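Local structure of L-amino acid deaminase (Proteus vulgaris, 5I39) at residues 93-98 with 377-382; 354-359 with 371-376. The protein is a membrane-bound, FAD-binding L-amino acid deaminase that probably works as an oxidoreductase on its amino acid substrates. All coordinates share one frame; numbering follows the deposited sequence.

Interaction 1: residues 93-98 with 377-382; sequences FLLHHL and MTESPV. With FAD (flavin-adenine dinucleotide), chain B.
His-96 and Glu-379 join helices 90-103 and 376-392, whose segments 93-98 and 377-382 cross at nearly a right angle in the FAD-dependent oxidoreductase fold, an example of how a buried polar pair can sit among apolar contacts beside a cofactor. NE2 of His-96 donates to OE2 of Glu-379 at 2.7 Å with an N-H...O angle of 149°, reaching the anti lone pair of that oxygen. The carboxylate stands steeply to the imidazole, the two planes being 71° apart. CG of Glu-379 lies beside the backbone N (chi1 -64°) and reaches to 3.3 Å from NE2 of His-96, so the aliphatic stem flanks the ring as well as the carboxylate; OE1 is held by Thr-373. Because ND1 of His-96 is also bonded, to the backbone oxygen of Ile-84, both ring nitrogens help to fix its rotation.

Leu-95 packs along the glutamate, its CD2 3.5 Å from CG of Glu-379 and equally close to the carboxylate carbon CD. The other branch, CD1, meets CG1 of Val-382 at 3.7 Å, the two side chains passing in opposite directions. Val-382 divides its methyls, for CG2 packs on CB of Leu-98, also at 3.7 Å.

Thr-378 likewise faces two ways. Its CG2 lies over one face of the His-96 ring in a CH-pi contact. Its polar atoms serve the flavin: Thr-378 N donates to FAD O2 at 2.9 Å, and Thr-378 OG1 donates to the same oxygen at 2.7 Å.

Interaction 2: residues 354-359 with 371-376; sequences ENPIIS and TATGWG. With FAD (flavin-adenine dinucleotide), chain B; EDO (1,2-ethanediol), chain H; EDO (1,2-ethanediol), chain K.
Thr-373 OG1, which rests 4.0 Å from CG of Pro-356, is gripped by two polar groups: the backbone of Trp-375, whose N donates to Thr-373 OG1 at 3.0 Å in an ST turn, and Glu-379 of the following helix. With OG1 anti to the backbone N (chi1 180°), the hydroxyl lies beside the carbonyl carbon, and CG2 takes the crowded position between N and carbonyl carbon, near the ribityl chain of FAD.

This turn follows an antiparallel hydrogen-bonded pair at the edge of the six-stranded mixed sheet. Ile-357 N donates to Thr-371 O at 3.0 Å, and Thr-371 N returns the bond to Ile-357 O at 2.9 Å. Pairing between the two segments stops there, consistent with the left-handed backbone conformation of Ala-372 (phi/psi 62°/43°). Its methyl nevertheless covers the isoleucine, with Ala-372 CB 3.8 Å from CD1 of Ile-357. Beyond the bridge water takes over: one molecule donates to Ala-372 O at 2.7 Å and, weakly, to Asn-355 O, and a second links Glu-354 O to Gly-374 N.

The loop ends on the cofactor. FAD O3' donates to Thr-373 O at 2.8 Å and accepts from Gly-376 N, also at 2.8 Å, at the start of helix 376-392. A ribityl hydroxyl thus both gives and receives a hydrogen bond within four residues of backbone. Polar recognition of this hydroxyl by the loop therefore comes from main-chain atoms, while side-chain carbons of Thr-373 and Trp-375 add van der Waals contacts to the ribityl chain and the flavin.

In the fold
Both contacts are buried near the centre of the molecule and meet the same cofactor, yet they show different chemistry. Interaction 1 is mainly side-chain work between two helices far apart in sequence, joining apolar branches to a histidine-carboxylate bond and serving the flavin ring. Interaction 2 brings close neighbours in sequence together mainly through backbone bonds and water, from the outer strand 357-360 to the loop before helix 376-392, and serves the ribityl chain. That helix links them, beginning in 371-376 and running on through 377-382. They also touch directly: Glu-379 OE1 lies 2.6 Å from Thr-373 OG1, a probable hydrogen bond, and His-96 packs on Trp-375.

Interaction 1: residues 93-98 with 377-382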
loop_
_atom_site.group_PDB
_atom_site.type_symbol
_atom_site.label_atom_id
_atom_site.label_comp_id
_atom_site.label_asym_id
_atom_site.label_seq_id
_atom_site.Cartn_x
_atom_site.Cartn_y
_atom_site.Cartn_z
ATOM N N PHE A 93 6.339 -7.679 10.514
ATOM C CA PHE A 93 6.039 -6.694 11.544
ATOM C C PHE A 93 6.888 -5.430 11.388
ATOM O O PHE A 93 6.348 -4.323 11.338
ATOM C CB PHE A 93 6.207 -7.236 12.962
ATOM C CG PHE A 93 6.007 -6.172 13.992
ATOM C CD1 PHE A 93 4.724 -5.784 14.358
ATOM C CD2 PHE A 93 7.089 -5.464 14.497
ATOM C CE1 PHE A 93 4.527 -4.754 15.260
ATOM C CE2 PHE A 93 6.899 -4.428 15.396
ATOM C CZ PHE A 93 5.615 -4.076 15.783
ATOM N N LEU A 94 8.206 -5.582 11.328
ATOM C CA LEU A 94 9.075 -4.403 11.248
ATOM C C LEU A 94 8.891 -3.633 9.940
ATOM O O LEU A 94 8.959 -2.412 9.921
ATOM C CB LEU A 94 10.540 -4.768 11.485
ATOM C CG LEU A 94 10.884 -5.107 12.938
ATOM C CD1 LEU A 94 12.315 -5.610 13.017
ATOM C CD2 LEU A 94 10.693 -3.925 13.884
ATOM N N LEU A 95 8.631 -4.346 8.854
ATOM C CA LEU A 95 8.309 -3.697 7.594
ATOM C C LEU A 95 7.139 -2.710 7.770
ATOM O O LEU A 95 7.170 -1.590 7.258
ATOM C CB LEU A 95 7.989 -4.764 6.549
ATOM C CG LEU A 95 7.879 -4.322 5.096
ATOM C CD1 LEU A 95 9.224 -3.898 4.531
ATOM C CD2 LEU A 95 7.320 -5.465 4.274
ATOM N N HIS A 96 6.131 -3.129 8.530
ATOM C CA HIS A 96 4.975 -2.278 8.824
ATOM C C HIS A 96 5.232 -1.221 9.895
ATOM O O HIS A 96 4.780 -0.084 9.769
ATOM C CB HIS A 96 3.787 -3.145 9.208
ATOM C CG HIS A 96 3.220 -3.890 8.051
ATOM N ND1 HIS A 96 1.872 -3.935 7.794
ATOM C CD2 HIS A 96 3.821 -4.573 7.051
ATOM C CE1 HIS A 96 1.662 -4.638 6.698
ATOM N NE2 HIS A 96 2.828 -5.030 6.222
ATOM N N HIS A 97 5.952 -1.602 10.942
ATOM C CA HIS A 97 6.263 -0.710 12.062
ATOM C C HIS A 97 7.125 0.463 11.581
ATOM O O HIS A 97 6.829 1.630 11.866
ATOM C CB HIS A 97 6.973 -1.539 13.130
ATOM C CG HIS A 97 7.213 -0.840 14.423
ATOM N ND1 HIS A 97 6.195 -0.447 15.267
ATOM C CD2 HIS A 97 8.372 -0.537 15.054
ATOM C CE1 HIS A 97 6.727 0.090 16.353
ATOM N NE2 HIS A 97 8.042 0.049 16.246
ATOM N N LEU A 98 8.179 0.144 10.837
ATOM C CA LEU A 98 9.030 1.165 10.221
ATOM C C LEU A 98 8.317 1.891 9.074
ATOM O O LEU A 98 8.533 3.079 8.868
ATOM C CB LEU A 98 10.351 0.563 9.727
ATOM C CG LEU A 98 11.464 0.351 10.756
ATOM C CD1 LEU A 98 11.051 -0.564 11.896
ATOM C CD2 LEU A 98 12.696 -0.198 10.056
HETATM N N MSE A 377 1.017 -0.056 0.282
HETATM C CA MSE A 377 1.006 1.357 0.661
HETATM C C MSE A 377 1.770 1.532 1.955
HETATM O O MSE A 377 2.686 2.357 2.041
HETATM C CB MSE A 377 -0.405 1.924 0.796
HETATM C CG MSE A 377 -1.187 1.990 -0.514
HETATM SE SE MSE A 377 -0.356 3.153 -1.863
HETATM C CE MSE A 377 -0.308 4.828 -0.839
ATOM N N THR A 378 1.406 0.735 2.959
ATOM C CA THR A 378 2.044 0.760 4.275
ATOM C C THR A 378 3.543 0.471 4.210
ATOM O O THR A 378 4.349 1.155 4.844
ATOM C CB THR A 378 1.386 -0.292 5.190
ATOM O OG1 THR A 378 -0.002 0.005 5.336
ATOM C CG2 THR A 378 2.020 -0.315 6.580
ATOM N N GLU A 379 3.889 -0.576 3.467
ATOM C CA GLU A 379 5.252 -1.092 3.429
ATOM C C GLU A 379 6.198 -0.269 2.571
ATOM O O GLU A 379 7.410 -0.309 2.791
ATOM C CB GLU A 379 5.233 -2.518 2.887
ATOM C CG GLU A 379 4.485 -3.495 3.776
ATOM C CD GLU A 379 4.124 -4.797 3.087
ATOM O OE1 GLU A 379 4.306 -4.917 1.858
ATOM O OE2 GLU A 379 3.637 -5.708 3.791
ATOM N N SER A 380 5.651 0.464 1.600
ATOM C CA SER A 380 6.435 1.059 0.514
ATOM C C SER A 380 7.691 1.841 0.920
ATOM O O SER A 380 8.705 1.691 0.261
ATOM C CB SER A 380 5.556 1.905 -0.416
ATOM O OG SER A 380 4.902 2.959 0.266
ATOM N N PRO A 381 7.648 2.672 1.985
ATOM C CA PRO A 381 8.887 3.406 2.295
ATOM C C PRO A 381 10.058 2.489 2.641
ATOM O O PRO A 381 11.210 2.815 2.362
ATOM C CB PRO A 381 8.496 4.256 3.511
ATOM C CG PRO A 381 7.012 4.361 3.436
ATOM C CD PRO A 381 6.580 3.019 2.935
ATOM N N VAL A 382 9.759 1.349 3.251
ATOM C CA VAL A 382 10.789 0.402 3.656
ATOM C C VAL A 382 11.091 -0.598 2.542
ATOM O O VAL A 382 12.258 -0.898 2.295
ATOM C CB VAL A 382 10.418 -0.318 4.966
ATOM C CG1 VAL A 382 11.560 -1.220 5.419
ATOM C CG2 VAL A 382 10.104 0.688 6.064
HETATM P PA FAD B . 0.175 -1.003 -8.656
HETATM O O1A FAD B . -0.946 -1.860 -9.255
HETATM O O2A FAD B . -0.306 0.252 -7.953
HETATM O O5B FAD B . 1.197 -0.507 -9.769
HETATM C C5B FAD B . 1.831 -1.388 -10.685
HETATM C C4B FAD B . 1.928 -0.619 -11.989
HETATM O O4B FAD B . 2.713 -1.387 -12.923
HETATM C C3B FAD B . 0.556 -0.405 -12.631
HETATM O O3B FAD B . 0.287 0.992 -12.740
HETATM C C2B FAD B . 0.696 -1.129 -13.979
HETATM O O2B FAD B . -0.048 -0.507 -15.044
HETATM C C1B FAD B . 2.196 -1.120 -14.208
HETATM N N9A FAD B . 2.711 -2.171 -15.091
HETATM C C8A FAD B . 2.478 -3.465 -15.002
HETATM N N7A FAD B . 3.156 -4.164 -15.937
HETATM C C5A FAD B . 3.824 -3.250 -16.627
HETATM C C6A FAD B . 4.737 -3.270 -17.766
HETATM N N6A FAD B . 5.061 -4.437 -18.360
HETATM N N1A FAD B . 5.250 -2.104 -18.205
HETATM C C2A FAD B . 4.956 -0.940 -17.612
HETATM N N3A FAD B . 4.112 -0.834 -16.579
HETATM C C4A FAD B . 3.551 -1.940 -16.073
HETATM N N1 FAD B . -2.382 -1.539 1.319
HETATM C C2 FAD B . -2.276 -0.920 2.499
HETATM O O2 FAD B . -1.134 -0.715 2.949
HETATM N N3 FAD B . -3.378 -0.534 3.187
HETATM C C4 FAD B . -4.634 -0.750 2.780
HETATM O O4 FAD B . -5.589 -0.357 3.435
HETATM C C4X FAD B . -4.842 -1.446 1.503
HETATM N N5 FAD B . -6.070 -1.769 1.016
HETATM C C5X FAD B . -6.193 -2.239 -0.230
HETATM C C6 FAD B . -7.444 -2.373 -0.834
HETATM C C7 FAD B . -7.586 -2.801 -2.151
HETATM C C7M FAD B . -8.952 -2.886 -2.795
HETATM C C8 FAD B . -6.390 -3.146 -2.933
HETATM C C8M FAD B . -6.482 -3.582 -4.375
HETATM C C9 FAD B . -5.139 -3.035 -2.323
HETATM C C9A FAD B . -4.995 -2.602 -1.010
HETATM N N10 FAD B . -3.738 -2.493 -0.401
HETATM C C10 FAD B . -3.595 -1.811 0.805
HETATM C "C1'" FAD B . -2.533 -2.914 -1.086
HETATM C "C2'" FAD B . -1.856 -1.832 -1.852
HETATM O "O2'" FAD B . -2.844 -1.048 -2.514
HETATM C "C3'" FAD B . -0.912 -2.507 -2.842
HETATM O "O3'" FAD B . -0.070 -3.488 -2.182
HETATM C "C4'" FAD B . -0.001 -1.534 -3.552
HETATM O "O4'" FAD B . -0.769 -0.451 -4.109
HETATM C "C5'" FAD B . 0.750 -2.254 -4.657
HETATM O "O5'" FAD B . 1.543 -1.266 -5.318
HETATM P P FAD B . 2.284 -1.663 -6.702
HETATM O O1P FAD B . 3.082 -0.465 -7.120
HETATM O O2P FAD B . 2.955 -3.011 -6.545
HETATM O O3P FAD B . 1.043 -1.970 -7.706
#

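Interaction 2: residues 354-359 with 371-376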
loop_
_atom_site.group_PDB
_atom_site.type_symbol
_atom_site.label_atom_id
_atom_site.label_comp_id
_atom_site.label_asym_id
_atom_site.label_seq_id
_atom_site.Cartn_x
_atom_site.Cartn_y
_atom_site.Cartn_z
ATOM N N GLU A 354 1.452 -15.124 2.041
ATOM C CA GLU A 354 0.859 -13.793 2.274
ATOM C C GLU A 354 1.875 -12.694 2.607
ATOM O O GLU A 354 1.499 -11.608 3.052
ATOM C CB GLU A 354 -0.253 -13.863 3.336
ATOM C CG GLU A 354 -1.355 -14.855 2.982
ATOM C CD GLU A 354 -2.420 -15.013 4.055
ATOM O OE1 GLU A 354 -2.274 -14.448 5.161
ATOM O OE2 GLU A 354 -3.413 -15.722 3.785
ATOM N N ASN A 355 3.158 -12.952 2.359
ATOM C CA ASN A 355 4.206 -11.958 2.588
ATOM C C ASN A 355 4.754 -11.456 1.250
ATOM O O ASN A 355 4.594 -12.124 0.231
ATOM C CB ASN A 355 5.315 -12.540 3.461
ATOM C CG ASN A 355 4.824 -12.906 4.848
ATOM O OD1 ASN A 355 3.889 -12.294 5.371
ATOM N ND2 ASN A 355 5.446 -13.911 5.449
ATOM N N PRO A 356 5.400 -10.271 1.241
ATOM C CA PRO A 356 5.870 -9.695 -0.020
ATOM C C PRO A 356 6.951 -10.499 -0.735
ATOM O O PRO A 356 7.594 -11.367 -0.135
ATOM C CB PRO A 356 6.443 -8.336 0.413
ATOM C CG PRO A 356 5.738 -8.008 1.681
ATOM C CD PRO A 356 5.607 -9.337 2.363
ATOM N N ILE A 357 7.119 -10.201 -2.021
ATOM C CA ILE A 357 8.280 -10.663 -2.782
ATOM C C ILE A 357 9.124 -9.430 -3.084
ATOM O O ILE A 357 8.750 -8.588 -3.904
ATOM C CB ILE A 357 7.899 -11.448 -4.051
ATOM C CG1 ILE A 357 7.110 -12.706 -3.653
ATOM C CG2 ILE A 357 9.155 -11.838 -4.821
ATOM C CD1 ILE A 357 6.505 -13.483 -4.809
ATOM N N ILE A 358 10.243 -9.330 -2.371
ATOM C CA ILE A 358 11.191 -8.226 -2.490
ATOM C C ILE A 358 12.523 -8.941 -2.603
ATOM O O ILE A 358 13.052 -9.417 -1.601
ATOM C CB ILE A 358 11.181 -7.302 -1.254
ATOM C CG1 ILE A 358 9.770 -6.767 -0.969
ATOM C CG2 ILE A 358 12.151 -6.143 -1.463
ATOM C CD1 ILE A 358 9.584 -6.282 0.455
ATOM N N SER A 359 13.048 -9.066 -3.817
ATOM C CA SER A 359 14.045 -10.100 -4.070
ATOM C C SER A 359 14.937 -9.835 -5.260
ATOM O O SER A 359 14.517 -9.237 -6.247
ATOM C CB SER A 359 13.320 -11.430 -4.303
ATOM O OG SER A 359 14.215 -12.530 -4.337
ATOM N N THR A 371 7.112 -6.608 -5.222
ATOM C CA THR A 371 5.735 -6.879 -5.624
ATOM C C THR A 371 5.035 -7.845 -4.662
ATOM O O THR A 371 5.529 -8.131 -3.567
ATOM C CB THR A 371 5.714 -7.397 -7.095
ATOM O OG1 THR A 371 4.440 -7.141 -7.692
ATOM C CG2 THR A 371 6.045 -8.882 -7.204
ATOM N N ALA A 372 3.861 -8.309 -5.083
ATOM C CA ALA A 372 3.146 -9.415 -4.445
ATOM C C ALA A 372 2.753 -9.114 -3.006
ATOM O O ALA A 372 2.869 -9.972 -2.139
ATOM C CB ALA A 372 3.955 -10.712 -4.526
ATOM N N THR A 373 2.269 -7.901 -2.761
ATOM C CA THR A 373 1.875 -7.517 -1.416
ATOM C C THR A 373 0.451 -6.981 -1.353
ATOM O O THR A 373 0.004 -6.245 -2.235
ATOM C CB THR A 373 2.869 -6.517 -0.791
ATOM O OG1 THR A 373 2.415 -6.184 0.521
ATOM C CG2 THR A 373 3.024 -5.251 -1.625
ATOM N N GLY A 374 -0.235 -7.351 -0.273
ATOM C CA GLY A 374 -1.539 -6.794 0.075
ATOM C C GLY A 374 -1.461 -5.575 0.981
ATOM O O GLY A 374 -2.493 -5.061 1.392
ATOM N N TRP A 375 -0.245 -5.106 1.272
ATOM C CA TRP A 375 -0.011 -3.997 2.197
ATOM C C TRP A 375 1.054 -3.036 1.656
ATOM O O TRP A 375 1.791 -2.413 2.423
ATOM C CB TRP A 375 0.417 -4.546 3.559
ATOM C CG TRP A 375 -0.658 -5.273 4.281
ATOM C CD1 TRP A 375 -0.772 -6.621 4.446
ATOM C CD2 TRP A 375 -1.773 -4.691 4.955
ATOM N NE1 TRP A 375 -1.893 -6.915 5.181
ATOM C CE2 TRP A 375 -2.531 -5.746 5.499
ATOM C CE3 TRP A 375 -2.212 -3.374 5.144
ATOM C CZ2 TRP A 375 -3.702 -5.529 6.233
ATOM C CZ3 TRP A 375 -3.378 -3.156 5.870
ATOM C CH2 TRP A 375 -4.111 -4.228 6.401
ATOM N N GLY A 376 1.116 -2.897 0.336
ATOM C CA GLY A 376 2.172 -2.127 -0.304
ATOM C C GLY A 376 2.176 -0.653 0.034
ATOM O O GLY A 376 3.236 -0.047 0.070
HETATM P PA FAD B . 0.175 -1.003 -8.656
HETATM O O1A FAD B . -0.946 -1.860 -9.255
HETATM O O2A FAD B . -0.306 0.252 -7.953
HETATM O O5B FAD B . 1.197 -0.507 -9.769
HETATM C C5B FAD B . 1.831 -1.388 -10.685
HETATM C C4B FAD B . 1.928 -0.619 -11.989
HETATM O O4B FAD B . 2.713 -1.387 -12.923
HETATM C C3B FAD B . 0.556 -0.405 -12.631
HETATM O O3B FAD B . 0.287 0.992 -12.740
HETATM C C2B FAD B . 0.696 -1.129 -13.979
HETATM O O2B FAD B . -0.048 -0.507 -15.044
HETATM C C1B FAD B . 2.196 -1.120 -14.208
HETATM N N9A FAD B . 2.711 -2.171 -15.091
HETATM C C8A FAD B . 2.478 -3.465 -15.002
HETATM N N7A FAD B . 3.156 -4.164 -15.937
HETATM C C5A FAD B . 3.824 -3.250 -16.627
HETATM C C6A FAD B . 4.737 -3.270 -17.766
HETATM N N6A FAD B . 5.061 -4.437 -18.360
HETATM N N1A FAD B . 5.250 -2.104 -18.205
HETATM C C2A FAD B . 4.956 -0.940 -17.612
HETATM N N3A FAD B . 4.112 -0.834 -16.579
HETATM C C4A FAD B . 3.551 -1.940 -16.073
HETATM N N1 FAD B . -2.382 -1.539 1.319
HETATM C C2 FAD B . -2.276 -0.920 2.499
HETATM O O2 FAD B . -1.134 -0.715 2.949
HETATM N N3 FAD B . -3.378 -0.534 3.187
HETATM C C4 FAD B . -4.634 -0.750 2.780
HETATM O O4 FAD B . -5.589 -0.357 3.435
HETATM C C4X FAD B . -4.842 -1.446 1.503
HETATM N N5 FAD B . -6.070 -1.769 1.016
HETATM C C5X FAD B . -6.193 -2.239 -0.230
HETATM C C6 FAD B . -7.444 -2.373 -0.834
HETATM C C7 FAD B . -7.586 -2.801 -2.151
HETATM C C7M FAD B . -8.952 -2.886 -2.795
HETATM C C8 FAD B . -6.390 -3.146 -2.933
HETATM C C8M FAD B . -6.482 -3.582 -4.375
HETATM C C9 FAD B . -5.139 -3.035 -2.323
HETATM C C9A FAD B . -4.995 -2.602 -1.010
HETATM N N10 FAD B . -3.738 -2.493 -0.401
HETATM C C10 FAD B . -3.595 -1.811 0.805
HETATM C "C1'" FAD B . -2.533 -2.914 -1.086
HETATM C "C2'" FAD B . -1.856 -1.832 -1.852
HETATM O "O2'" FAD B . -2.844 -1.048 -2.514
HETATM C "C3'" FAD B . -0.912 -2.507 -2.842
HETATM O "O3'" FAD B . -0.070 -3.488 -2.182
HETATM C "C4'" FAD B . -0.001 -1.534 -3.552
HETATM O "O4'" FAD B . -0.769 -0.451 -4.109
HETATM C "C5'" FAD B . 0.750 -2.254 -4.657
HETATM O "O5'" FAD B . 1.543 -1.266 -5.318
HETATM P P FAD B . 2.284 -1.663 -6.702
HETATM O O1P FAD B . 3.082 -0.465 -7.120
HETATM O O2P FAD B . 2.955 -3.011 -6.545
HETATM O O3P FAD B . 1.043 -1.970 -7.706
HETATM C C1 EDO H . -1.825 -9.580 2.542
HETATM O O1 EDO H . -1.169 -10.180 3.663
HETATM C C2 EDO H . -3.301 -9.935 2.506
HETATM O O2 EDO H . -3.470 -11.344 2.284
HETATM C C1 EDO K . -5.503 -4.965 2.151
HETATM O O1 EDO K . -4.689 -4.191 3.041
HETATM C C2 EDO K . -5.458 -6.441 2.540
HETATM O O2 EDO K . -6.516 -7.168 1.894
HETATM O O HOH W 1 0.925 -9.233 1.452
HETATM O O HOH W 2 1.889 -11.779 -0.418
#